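Local coordinates for apical membrane antigen 1 (Babesia divergens, PDB 4APM), which probably takes part in host-cell invasion at the moving junction, as an apicomplexan membrane antigen whose ectodomain binds calcium, at residues I29-G34 against M191-S196; C51-K56 against L255-A260. One frame throughout, in Å; residues are numbered along the deposited sequence.

Interaction 1: residues I29-G34 against M191-S196; sequences IYVDLG and MEPMKS
Tyr30 and Pro193 make nearly all of this contact, as a proline laid over an aromatic face. Pro193 CG sits 4.0 Å from the centroid of the Tyr30 ring and 15° off its normal, a CH-pi contact displaced toward the rim. The two side chains cross at about a right angle, and Pro193 CD lies 3.7 Å from Tyr30 CZ, beside the phenol end. With CG anti to the backbone N (chi1 -174°), the tyrosine swings its ring out over the proline while its own carbonyl stays close, Tyr30 O being 3.4 Å from Pro193 CG and accepting a hydrogen bond from Lys56 NZ. A water joins the phenol oxygen to the backbone carbonyl of Pro193: it lies in the plane of the ring, 2.7 Å from Tyr30 OH, and donates to Pro193 O. In the AMA1 ectodomain, away from the calcium site, the arrangement packs an irregular loop against a two-stranded antiparallel sheet, in which strand 191-195 pairs with strand 56-60. Val31 extends the apolar surface modestly, with CG2 4.1 Å from Pro193 CG. Backbone bonds of Ile29 and Val31 with Ala261 and Asp263 tie the loop to the chain beyond helix 249-257.

Interaction 2: residues C51-K56 against L255-A260; sequences CPVMGK and LMFENA
Lys56 and Phe257 mark the closest backbone approach, their CA atoms 9.0 Å apart, so side chains alone bridge a type II turn running from Val53 to Lys56 and, across from it, residues 255-257 of a helix that begins earlier in the chain, together with the type I turn from Phe257 to Ala260. Gly55 takes the third place in the first turn, with the positive phi (75°) that glycine accommodates readily; the second turn is closed by a bond of 3.0 Å from Ala260 N to Phe257 O.

Phe257 carries the contact from the helix side. A chi1 of 180° turns its ring away from the helix backbone nitrogen, and the ring lies against two quite different partners, Val53 and Lys56. Lys56 CD meets the rim of the ring, in its plane, 3.8 Å from Phe257 CZ, and the lysine chain passes across the end of the ring at about a right angle. Val53 approaches obliquely through one branch of its fork, CG1 lying 3.9 Å from Phe257 CE1. The remaining surroundings of the ring include Pro193 and Lys195, and Tyr30 meets it edge to face.

The stretched aliphatic chain of Lys56 carries NZ past the phenylalanine to Gln167 OE1 and to the carbonyl oxygens of Ile29 and Tyr30, while Tyr204 adds a cation-pi contact. This buried core joins a turn between two beta sheets to a helix stapled by the Cys252-Cys326 disulfide, within the PAN-related AMA1 fold. No hydrogen bond links the two segments. The chemistry implies a division of labour within one lysine: its methylenes pack against an aromatic edge, whereas its ammonium, if charged, as is probable, would be stabilised by amide and carbonyl oxygens and by the Tyr204 ring.

Read from the N terminus, the four segments come in the order 29-34, 51-56, 191-196 and 255-260, so the two contacts cross: interaction 1 closes a loop of 156 intervening residues, and interaction 2, begun inside it, closes one of 198 that ends beyond it. Their centres are about 7 Å apart. Probable hydrogen bonds of 2.8 Å couple them twice, from Ser196 N to Gly55 O and from Lys56 NZ to Tyr30 O. The Cys51-Cys217 disulfide closes a further long loop from the same region. Together the contacts tie the loop between helix 21-24 and strand 35-39, and the neighbouring sheets, to helix 249-257, a worked example of interlocking long-range closures.

Interaction 1: residues I29-G34 against M191-S196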
loop_
_atom_site.group_PDB
_atom_site.type_symbol
_atom_site.label_atom_id
_atom_site.label_comp_id
_atom_site.label_asym_id
_atom_site.label_seq_id
_atom_site.Cartn_x
_atom_site.Cartn_y
_atom_site.Cartn_z
ATOM N N ILE A 29 -7.857 -3.611 2.473
ATOM C CA ILE A 29 -7.120 -2.602 1.697
ATOM C C ILE A 29 -7.818 -2.475 0.352
ATOM O O ILE A 29 -8.343 -1.426 0.001
ATOM C CB ILE A 29 -5.616 -3.010 1.520
ATOM C CG1 ILE A 29 -4.946 -3.046 2.908
ATOM C CG2 ILE A 29 -4.893 -2.024 0.602
ATOM C CD1 ILE A 29 -3.552 -3.622 2.939
ATOM N N TYR A 30 -7.883 -3.583 -0.356
ATOM C CA TYR A 30 -8.724 -3.693 -1.536
ATOM C C TYR A 30 -10.157 -3.233 -1.232
ATOM O O TYR A 30 -10.649 -2.237 -1.813
ATOM C CB TYR A 30 -8.719 -5.142 -2.036
ATOM C CG TYR A 30 -9.434 -5.317 -3.336
ATOM C CD1 TYR A 30 -8.989 -4.659 -4.478
ATOM C CD2 TYR A 30 -10.580 -6.124 -3.429
ATOM C CE1 TYR A 30 -9.645 -4.798 -5.677
ATOM C CE2 TYR A 30 -11.231 -6.290 -4.631
ATOM C CZ TYR A 30 -10.737 -5.632 -5.755
ATOM O OH TYR A 30 -11.373 -5.743 -6.964
ATOM N N VAL A 31 -10.808 -3.939 -0.296
ATOM C CA VAL A 31 -12.107 -3.509 0.248
ATOM C C VAL A 31 -12.004 -3.399 1.761
ATOM O O VAL A 31 -11.648 -4.378 2.462
ATOM C CB VAL A 31 -13.245 -4.510 -0.090
ATOM C CG1 VAL A 31 -14.535 -4.146 0.663
ATOM C CG2 VAL A 31 -13.460 -4.592 -1.603
ATOM N N ASP A 32 -12.250 -2.189 2.261
ATOM C CA ASP A 32 -12.145 -1.926 3.688
ATOM C C ASP A 32 -13.554 -1.696 4.272
ATOM O O ASP A 32 -14.236 -0.690 3.964
ATOM C CB ASP A 32 -11.193 -0.750 3.981
ATOM C CG ASP A 32 -11.171 -0.364 5.461
ATOM O OD1 ASP A 32 -11.825 -1.065 6.271
ATOM O OD2 ASP A 32 -10.479 0.631 5.836
ATOM N N LEU A 33 -14.012 -2.714 4.996
ATOM C CA LEU A 33 -15.290 -2.696 5.677
ATOM C C LEU A 33 -15.088 -3.284 7.071
ATOM O O LEU A 33 -15.896 -4.060 7.534
ATOM C CB LEU A 33 -16.319 -3.555 4.911
ATOM C CG LEU A 33 -16.750 -3.010 3.548
ATOM C CD1 LEU A 33 -17.673 -3.977 2.775
ATOM C CD2 LEU A 33 -17.388 -1.634 3.731
ATOM N N GLY A 34 -14.004 -2.904 7.725
ATOM C CA GLY A 34 -13.504 -3.632 8.860
ATOM C C GLY A 34 -14.232 -3.313 10.140
ATOM O O GLY A 34 -14.017 -3.975 11.148
ATOM N N MET A 191 -19.659 -2.014 -9.330
ATOM C CA MET A 191 -18.403 -1.342 -8.994
ATOM C C MET A 191 -17.301 -2.284 -8.536
ATOM O O MET A 191 -17.563 -3.373 -8.007
ATOM C CB MET A 191 -18.646 -0.228 -7.954
ATOM C CG MET A 191 -18.998 -0.720 -6.565
ATOM S SD MET A 191 -19.379 0.613 -5.401
ATOM C CE MET A 191 -21.024 1.085 -5.939
ATOM N N GLU A 192 -16.067 -1.860 -8.758
ATOM C CA GLU A 192 -14.911 -2.472 -8.115
ATOM C C GLU A 192 -13.805 -1.459 -7.905
ATOM O O GLU A 192 -13.680 -0.520 -8.690
ATOM C CB GLU A 192 -14.383 -3.626 -8.954
ATOM C CG GLU A 192 -14.104 -3.291 -10.406
ATOM C CD GLU A 192 -13.673 -4.523 -11.165
ATOM O OE1 GLU A 192 -14.232 -5.604 -10.904
ATOM O OE2 GLU A 192 -12.739 -4.432 -11.971
ATOM N N PRO A 193 -12.965 -1.670 -6.872
ATOM C CA PRO A 193 -11.765 -0.844 -6.645
ATOM C C PRO A 193 -10.693 -1.108 -7.686
ATOM O O PRO A 193 -10.552 -2.236 -8.150
ATOM C CB PRO A 193 -11.248 -1.326 -5.278
ATOM C CG PRO A 193 -12.347 -2.197 -4.711
ATOM C CD PRO A 193 -13.088 -2.749 -5.882
ATOM N N MET A 194 -9.917 -0.088 -8.025
ATOM C CA MET A 194 -8.648 -0.335 -8.662
ATOM C C MET A 194 -7.532 0.604 -8.225
ATOM O O MET A 194 -7.785 1.666 -7.683
ATOM C CB MET A 194 -8.770 -0.456 -10.190
ATOM C CG MET A 194 -8.983 0.818 -10.976
ATOM S SD MET A 194 -8.439 0.580 -12.706
ATOM C CE MET A 194 -6.799 1.299 -12.627
ATOM N N LYS A 195 -6.310 0.105 -8.323
ATOM C CA LYS A 195 -5.103 0.848 -8.041
ATOM C C LYS A 195 -4.681 1.573 -9.319
ATOM O O LYS A 195 -4.455 0.944 -10.355
ATOM C CB LYS A 195 -3.997 -0.123 -7.639
ATOM C CG LYS A 195 -2.783 0.535 -6.976
ATOM C CD LYS A 195 -3.015 0.872 -5.509
ATOM C CE LYS A 195 -1.712 0.847 -4.722
ATOM N NZ LYS A 195 -1.809 1.478 -3.360
ATOM N N SER A 196 -4.647 2.899 -9.273
ATOM C CA SER A 196 -4.501 3.636 -10.510
ATOM C C SER A 196 -3.269 4.483 -10.469
ATOM O O SER A 196 -3.127 5.326 -9.599
ATOM C CB SER A 196 -5.713 4.513 -10.770
ATOM O OG SER A 196 -5.296 5.637 -11.498
HETATM O O HOH W 1 -10.534 -4.710 -9.341
#

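Interaction 2: residues C51-K56 against L255-A260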
loop_
_atom_site.group_PDB
_atom_site.type_symbol
_atom_site.label_atom_id
_atom_site.label_comp_id
_atom_site.label_asym_id
_atom_site.label_seq_id
_atom_site.Cartn_x
_atom_site.Cartn_y
_atom_site.Cartn_z
ATOM N N CYS A 51 -4.192 3.223 7.641
ATOM C CA CYS A 51 -3.420 3.819 6.579
ATOM C C CYS A 51 -4.338 4.306 5.447
ATOM O O CYS A 51 -5.280 3.617 5.062
ATOM C CB CYS A 51 -2.455 2.800 6.022
ATOM S SG CYS A 51 -1.251 2.219 7.225
ATOM N N PRO A 52 -4.054 5.503 4.907
ATOM C CA PRO A 52 -4.672 5.863 3.638
ATOM C C PRO A 52 -4.089 4.970 2.534
ATOM O O PRO A 52 -3.012 4.380 2.720
ATOM C CB PRO A 52 -4.230 7.323 3.446
ATOM C CG PRO A 52 -2.995 7.505 4.338
ATOM C CD PRO A 52 -2.787 6.238 5.124
ATOM N N VAL A 53 -4.851 4.767 1.467
ATOM C CA VAL A 53 -4.458 3.898 0.364
ATOM C C VAL A 53 -4.271 4.755 -0.914
ATOM O O VAL A 53 -5.238 5.284 -1.464
ATOM C CB VAL A 53 -5.547 2.819 0.126
ATOM C CG1 VAL A 53 -5.123 1.856 -0.957
ATOM C CG2 VAL A 53 -5.855 2.057 1.432
ATOM N N MET A 54 -3.032 4.942 -1.350
ATOM C CA MET A 54 -2.777 5.814 -2.500
ATOM C C MET A 54 -3.262 5.147 -3.798
ATOM O O MET A 54 -3.139 3.928 -3.976
ATOM C CB MET A 54 -1.297 6.151 -2.625
ATOM C CG MET A 54 -0.739 6.968 -1.491
ATOM S SD MET A 54 1.012 7.328 -1.735
ATOM C CE MET A 54 0.971 8.706 -2.896
ATOM N N GLY A 55 -3.843 5.942 -4.686
ATOM C CA GLY A 55 -4.234 5.422 -5.979
ATOM C C GLY A 55 -5.480 4.554 -5.983
ATOM O O GLY A 55 -5.854 4.025 -7.034
ATOM N N LYS A 56 -6.136 4.386 -4.839
ATOM C CA LYS A 56 -7.374 3.614 -4.839
ATOM C C LYS A 56 -8.500 4.449 -5.388
ATOM O O LYS A 56 -8.835 5.496 -4.817
ATOM C CB LYS A 56 -7.741 3.105 -3.438
ATOM C CG LYS A 56 -9.123 2.458 -3.349
ATOM C CD LYS A 56 -9.273 1.674 -2.056
ATOM C CE LYS A 56 -10.721 1.306 -1.769
ATOM N NZ LYS A 56 -10.764 0.333 -0.626
ATOM N N LEU A 255 -1.889 -5.325 -9.891
ATOM C CA LEU A 255 -2.042 -6.784 -9.838
ATOM C C LEU A 255 -2.098 -7.267 -8.395
ATOM O O LEU A 255 -2.867 -8.154 -8.049
ATOM C CB LEU A 255 -0.817 -7.432 -10.500
ATOM C CG LEU A 255 -0.911 -8.720 -11.312
ATOM C CD1 LEU A 255 0.438 -9.440 -11.321
ATOM C CD2 LEU A 255 -2.030 -9.641 -10.873
ATOM N N MET A 256 -1.159 -6.770 -7.590
ATOM C CA MET A 256 -1.092 -7.112 -6.184
ATOM C C MET A 256 -2.328 -6.562 -5.433
ATOM O O MET A 256 -2.932 -7.252 -4.579
ATOM C CB MET A 256 0.196 -6.536 -5.605
ATOM C CG MET A 256 0.223 -6.567 -4.090
ATOM S SD MET A 256 0.592 -5.026 -3.283
ATOM C CE MET A 256 1.845 -4.146 -4.259
ATOM N N PHE A 257 -2.677 -5.311 -5.714
ATOM C CA PHE A 257 -3.820 -4.667 -5.049
ATOM C C PHE A 257 -5.131 -5.502 -5.158
ATOM O O PHE A 257 -5.875 -5.628 -4.193
ATOM C CB PHE A 257 -4.011 -3.258 -5.612
ATOM C CG PHE A 257 -5.166 -2.496 -5.002
ATOM C CD1 PHE A 257 -5.064 -1.945 -3.729
ATOM C CD2 PHE A 257 -6.319 -2.263 -5.733
ATOM C CE1 PHE A 257 -6.111 -1.192 -3.193
ATOM C CE2 PHE A 257 -7.364 -1.518 -5.194
ATOM C CZ PHE A 257 -7.255 -0.977 -3.922
ATOM N N GLU A 258 -5.375 -6.093 -6.324
ATOM C CA GLU A 258 -6.571 -6.897 -6.549
ATOM C C GLU A 258 -6.658 -8.073 -5.582
ATOM O O GLU A 258 -7.729 -8.644 -5.418
ATOM C CB GLU A 258 -6.562 -7.473 -7.964
ATOM C CG GLU A 258 -6.676 -6.448 -9.052
ATOM C CD GLU A 258 -6.892 -7.101 -10.405
ATOM O OE1 GLU A 258 -6.460 -8.270 -10.581
ATOM O OE2 GLU A 258 -7.528 -6.457 -11.271
ATOM N N ASN A 259 -5.504 -8.473 -5.027
ATOM C CA ASN A 259 -5.372 -9.676 -4.204
ATOM C C ASN A 259 -5.073 -9.322 -2.771
ATOM O O ASN A 259 -4.782 -10.205 -1.946
ATOM C CB ASN A 259 -4.255 -10.555 -4.769
ATOM C CG ASN A 259 -4.612 -11.131 -6.135
ATOM O OD1 ASN A 259 -4.120 -10.677 -7.187
ATOM N ND2 ASN A 259 -5.558 -12.044 -6.136
ATOM N N ALA A 260 -5.081 -8.016 -2.484
ATOM C CA ALA A 260 -4.709 -7.510 -1.177
ATOM C C ALA A 260 -5.859 -7.801 -0.224
ATOM O O ALA A 260 -6.922 -8.263 -0.643
ATOM C CB ALA A 260 -4.417 -5.995 -1.240
#